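Local coordinates for protein YECBM32 (Yersinia enterocolitica, PDB 2JDA) that binds polygalacturonic acid, the backbone of pectin, as a periplasmic carbohydrate-binding module with an F5/8 type C (discoidin-like) fold, at residues A[48-59]-A[102-113]. Residues are numbered along the deposited sequence; the frame is centred on the assembly and turned at random.
With SO4 (sulfate ion), chain H.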
# COMPACT_ATOMS: atom_id res chain seq x y z
N LEU A 48 7.99 -0.78 -0.73
CA LEU A 48 8.39 0.17 0.31
C LEU A 48 9.59 -0.40 1.03
O LEU A 48 9.52 -1.54 1.57
CB LEU A 48 7.26 0.39 1.29
CG LEU A 48 5.92 0.70 0.69
CD1 LEU A 48 4.85 0.72 1.77
CD2 LEU A 48 5.93 1.97 -0.11
N GLU A 49 10.70 0.32 1.02
CA GLU A 49 11.89 -0.07 1.78
C GLU A 49 11.96 0.80 3.00
O GLU A 49 11.88 2.03 2.90
CB GLU A 49 13.16 0.12 0.94
CG GLU A 49 14.45 -0.25 1.69
CD GLU A 49 15.70 -0.03 0.87
OE1 GLU A 49 15.62 -0.07 -0.40
OE2 GLU A 49 16.79 0.10 1.52
N LEU A 50 12.06 0.15 4.16
CA LEU A 50 12.21 0.82 5.45
C LEU A 50 13.69 1.09 5.72
O LEU A 50 14.56 0.48 5.13
CB LEU A 50 11.59 0.00 6.58
CG LEU A 50 10.15 -0.46 6.32
CD1 LEU A 50 9.63 -1.24 7.50
CD2 LEU A 50 9.25 0.73 6.03
N ASP A 51 13.94 1.93 6.72
CA ASP A 51 15.34 2.26 7.06
C ASP A 51 16.12 1.05 7.58
O ASP A 51 17.33 0.90 7.36
CB ASP A 51 15.35 3.43 8.06
CG ASP A 51 14.71 3.07 9.40
OD1 ASP A 51 13.51 2.64 9.45
OD2 ASP A 51 15.36 3.22 10.48
N LYS A 52 15.42 0.14 8.27
CA LYS A 52 16.01 -1.10 8.74
C LYS A 52 14.95 -2.18 8.91
O LYS A 52 13.75 -1.86 8.97
CB LYS A 52 16.67 -0.91 10.12
CG LYS A 52 15.74 -0.33 11.14
CD LYS A 52 16.37 -0.16 12.54
CE LYS A 52 15.38 0.68 13.32
NZ LYS A 52 14.31 -0.14 13.99
N GLU A 53 15.40 -3.41 9.03
CA GLU A 53 14.53 -4.49 9.45
C GLU A 53 13.94 -4.17 10.82
O GLU A 53 14.65 -3.81 11.78
CB GLU A 53 15.20 -5.88 9.56
CG GLU A 53 15.86 -6.48 8.38
CD GLU A 53 16.42 -7.85 8.68
OE1 GLU A 53 17.03 -8.38 7.76
OE2 GLU A 53 16.35 -8.41 9.83
N GLN A 54 12.62 -4.28 10.93
CA GLN A 54 11.94 -3.94 12.15
C GLN A 54 10.56 -4.58 12.22
O GLN A 54 10.06 -5.12 11.24
CB GLN A 54 11.83 -2.45 12.28
CG GLN A 54 10.99 -1.80 11.17
CD GLN A 54 11.19 -0.30 11.14
OE1 GLN A 54 10.57 0.42 11.93
NE2 GLN A 54 12.07 0.16 10.26
N SER A 55 9.93 -4.49 13.39
CA SER A 55 8.63 -5.09 13.62
C SER A 55 7.57 -4.26 12.96
O SER A 55 7.59 -3.02 13.04
CB SER A 55 8.37 -5.18 15.10
OG SER A 55 9.40 -5.99 15.69
N ILE A 56 6.67 -4.96 12.27
CA ILE A 56 5.55 -4.35 11.53
C ILE A 56 4.27 -4.88 12.13
O ILE A 56 4.07 -6.11 12.21
CB ILE A 56 5.58 -4.76 10.04
CG1 ILE A 56 6.96 -4.72 9.42
CG2 ILE A 56 4.51 -4.02 9.29
CD1 ILE A 56 7.44 -3.43 9.37
N GLU A 57 3.40 -3.97 12.53
CA GLU A 57 2.13 -4.34 13.15
C GLU A 57 0.91 -3.79 12.45
O GLU A 57 -0.19 -4.31 12.66
CB GLU A 57 2.09 -3.95 14.60
CG GLU A 57 2.14 -2.53 14.96
CD GLU A 57 1.94 -2.36 16.45
OE1 GLU A 57 2.82 -2.90 17.19
OE2 GLU A 57 0.89 -1.77 16.88
N ASN A 58 1.06 -2.76 11.60
CA ASN A 58 -0.10 -2.30 10.83
C ASN A 58 0.35 -1.60 9.56
O ASN A 58 1.50 -1.21 9.45
CB ASN A 58 -1.08 -1.46 11.65
CG ASN A 58 -0.67 -0.07 11.87
OD1 ASN A 58 -0.32 0.64 10.93
ND2 ASN A 58 -0.73 0.37 13.13
N ILE A 59 -0.57 -1.50 8.62
CA ILE A 59 -0.39 -0.70 7.42
C ILE A 59 -1.62 0.18 7.27
O ILE A 59 -2.74 -0.31 7.25
CB ILE A 59 -0.19 -1.60 6.19
CG1 ILE A 59 1.10 -2.41 6.30
CG2 ILE A 59 -0.23 -0.75 4.93
CD1 ILE A 59 1.16 -3.69 5.43
N LYS A 102 -6.88 0.99 8.40
CA LYS A 102 -5.74 0.52 9.19
C LYS A 102 -5.83 -1.00 9.18
O LYS A 102 -6.69 -1.60 9.83
CB LYS A 102 -5.85 1.07 10.61
CG LYS A 102 -4.71 0.66 11.50
CD LYS A 102 -4.77 1.34 12.88
CE LYS A 102 -5.59 0.62 13.84
NZ LYS A 102 -5.10 1.05 15.24
N LEU A 103 -4.93 -1.60 8.44
CA LEU A 103 -4.86 -3.05 8.28
C LEU A 103 -3.97 -3.62 9.34
O LEU A 103 -2.84 -3.13 9.51
CB LEU A 103 -4.31 -3.41 6.89
CG LEU A 103 -4.97 -2.72 5.69
CD1 LEU A 103 -4.28 -3.18 4.43
CD2 LEU A 103 -6.46 -2.92 5.66
N THR A 104 -4.43 -4.67 10.00
CA THR A 104 -3.64 -5.31 11.08
C THR A 104 -3.49 -6.80 10.82
O THR A 104 -4.23 -7.38 10.05
CB THR A 104 -4.27 -5.06 12.45
OG1 THR A 104 -5.57 -5.65 12.51
CG2 THR A 104 -4.42 -3.60 12.74
N PHE A 105 -2.53 -7.41 11.51
CA PHE A 105 -2.08 -8.74 11.21
C PHE A 105 -1.10 -9.14 12.31
O PHE A 105 -0.60 -8.29 13.06
CB PHE A 105 -1.39 -8.82 9.84
CG PHE A 105 -0.55 -7.61 9.54
CD1 PHE A 105 0.73 -7.49 10.04
CD2 PHE A 105 -1.06 -6.57 8.80
CE1 PHE A 105 1.50 -6.36 9.77
CE2 PHE A 105 -0.34 -5.45 8.55
CZ PHE A 105 0.96 -5.33 9.04
N THR A 106 -0.86 -10.42 12.42
CA THR A 106 0.19 -10.93 13.32
C THR A 106 1.48 -10.17 13.01
O THR A 106 1.92 -10.18 11.83
CB THR A 106 0.41 -12.41 13.06
OG1 THR A 106 -0.72 -13.16 13.55
CG2 THR A 106 1.61 -12.90 13.84
N PRO A 107 2.12 -9.55 13.98
CA PRO A 107 3.34 -8.81 13.67
C PRO A 107 4.43 -9.66 13.09
O PRO A 107 4.64 -10.79 13.47
CB PRO A 107 3.74 -8.20 15.01
CG PRO A 107 2.42 -8.09 15.74
CD PRO A 107 1.64 -9.26 15.35
N VAL A 108 5.15 -9.04 12.15
CA VAL A 108 6.27 -9.65 11.44
C VAL A 108 7.47 -8.72 11.51
O VAL A 108 7.34 -7.56 11.86
CB VAL A 108 5.93 -9.95 9.96
CG1 VAL A 108 4.70 -10.84 9.85
CG2 VAL A 108 5.74 -8.69 9.16
N THR A 109 8.64 -9.26 11.19
CA THR A 109 9.84 -8.48 10.99
C THR A 109 10.07 -8.34 9.50
O THR A 109 10.03 -9.31 8.74
CB THR A 109 11.01 -9.20 11.64
OG1 THR A 109 10.83 -9.13 13.07
CG2 THR A 109 12.32 -8.52 11.31
N ALA A 110 10.30 -7.10 9.05
CA ALA A 110 10.54 -6.86 7.63
C ALA A 110 11.37 -5.60 7.42
O ALA A 110 11.31 -4.68 8.23
CB ALA A 110 9.22 -6.74 6.86
N LYS A 111 12.12 -5.59 6.30
CA LYS A 111 12.71 -4.36 5.76
C LYS A 111 11.94 -3.85 4.55
O LYS A 111 12.01 -2.70 4.24
CB LYS A 111 14.17 -4.58 5.38
CG LYS A 111 14.89 -3.36 4.90
CD LYS A 111 16.37 -3.67 4.80
CE LYS A 111 17.15 -2.59 4.14
NZ LYS A 111 18.58 -3.00 4.03
N TYR A 112 11.19 -4.73 3.87
CA TYR A 112 10.47 -4.38 2.67
C TYR A 112 9.02 -4.85 2.78
O TYR A 112 8.73 -5.98 3.24
CB TYR A 112 11.04 -5.04 1.42
CG TYR A 112 12.51 -4.75 1.18
CD1 TYR A 112 12.92 -3.71 0.37
CD2 TYR A 112 13.49 -5.57 1.72
CE1 TYR A 112 14.27 -3.48 0.16
CE2 TYR A 112 14.83 -5.33 1.48
CZ TYR A 112 15.21 -4.28 0.69
OH TYR A 112 16.57 -4.04 0.46
N ILE A 113 8.13 -3.99 2.30
CA ILE A 113 6.72 -4.32 2.15
C ILE A 113 6.38 -4.10 0.70
O ILE A 113 6.61 -3.03 0.18
CB ILE A 113 5.82 -3.45 3.09
CG1 ILE A 113 6.16 -3.70 4.59
CG2 ILE A 113 4.33 -3.67 2.77
CD1 ILE A 113 5.65 -5.02 5.09
S SO4 H . -8.96 -0.67 17.44
O1 SO4 H . -9.99 -0.75 16.42
O2 SO4 H . -7.63 -0.73 16.79
O3 SO4 H . -9.08 0.66 18.05
O4 SO4 H . -9.04 -1.79 18.24
O HOH W 1 17.22 -1.83 -1.13
O HOH W 2 19.12 -1.36 1.35
O HOH W 3 11.85 -6.88 14.32
O HOH W 4 -1.02 -6.06 14.52
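F105 turns its ring under the strand carrying I56 and I59 through a chi1 of only 38°, which holds CG between the backbone N and the carbonyl carbon. CG2 of I56 arrives at the ring edge, in its plane, 3.8 Å from CZ of F105, while the side chain of I59 crosses the phenyl at about a right angle, bringing CD1 close to CE2. The carbonyl O of E57 sits over one ring face, offset toward the rim. CG1 of I56 also rests against CB of A110, 4.0 Å away, and I131 and I133 of strand 125-133 and I75 and Y77 of strand 71-78 pack against this apolar face.

At the other end E49, with CG anti to its backbone N (chi1 179°), runs alongside the Y112 ring, CG of E49 reaching CE1 of Y112 at 3.6 Å; carboxylate and ring planes lie 54° apart. K111, fully extended, points the same way and lays its CG over one face of that ring. K111 and Y112 form a classic beta bulge against strand 71-78, so the two consecutive side chains share a side. One water joins E49 OE1 to Y112 OH, and a second bridges E49 OE2 and K111 NZ, which themselves stand 4.4 Å apart, beyond a salt bridge.

Both segments turn a corner, at D51-K52 and at K111, and stay antiparallel partners across it, so one antiparallel pairing continues from one sheet of the beta-sandwich into the other. L50 N meets K111 O at 2.9 Å, and past the corner I56 N grips V108 O at 2.7 Å. Apolar packing dominates the inner face, whereas on the outside water links E49 to both K111 and Y112, so the attraction between the E49 and K111 charges is probably softened by solvent.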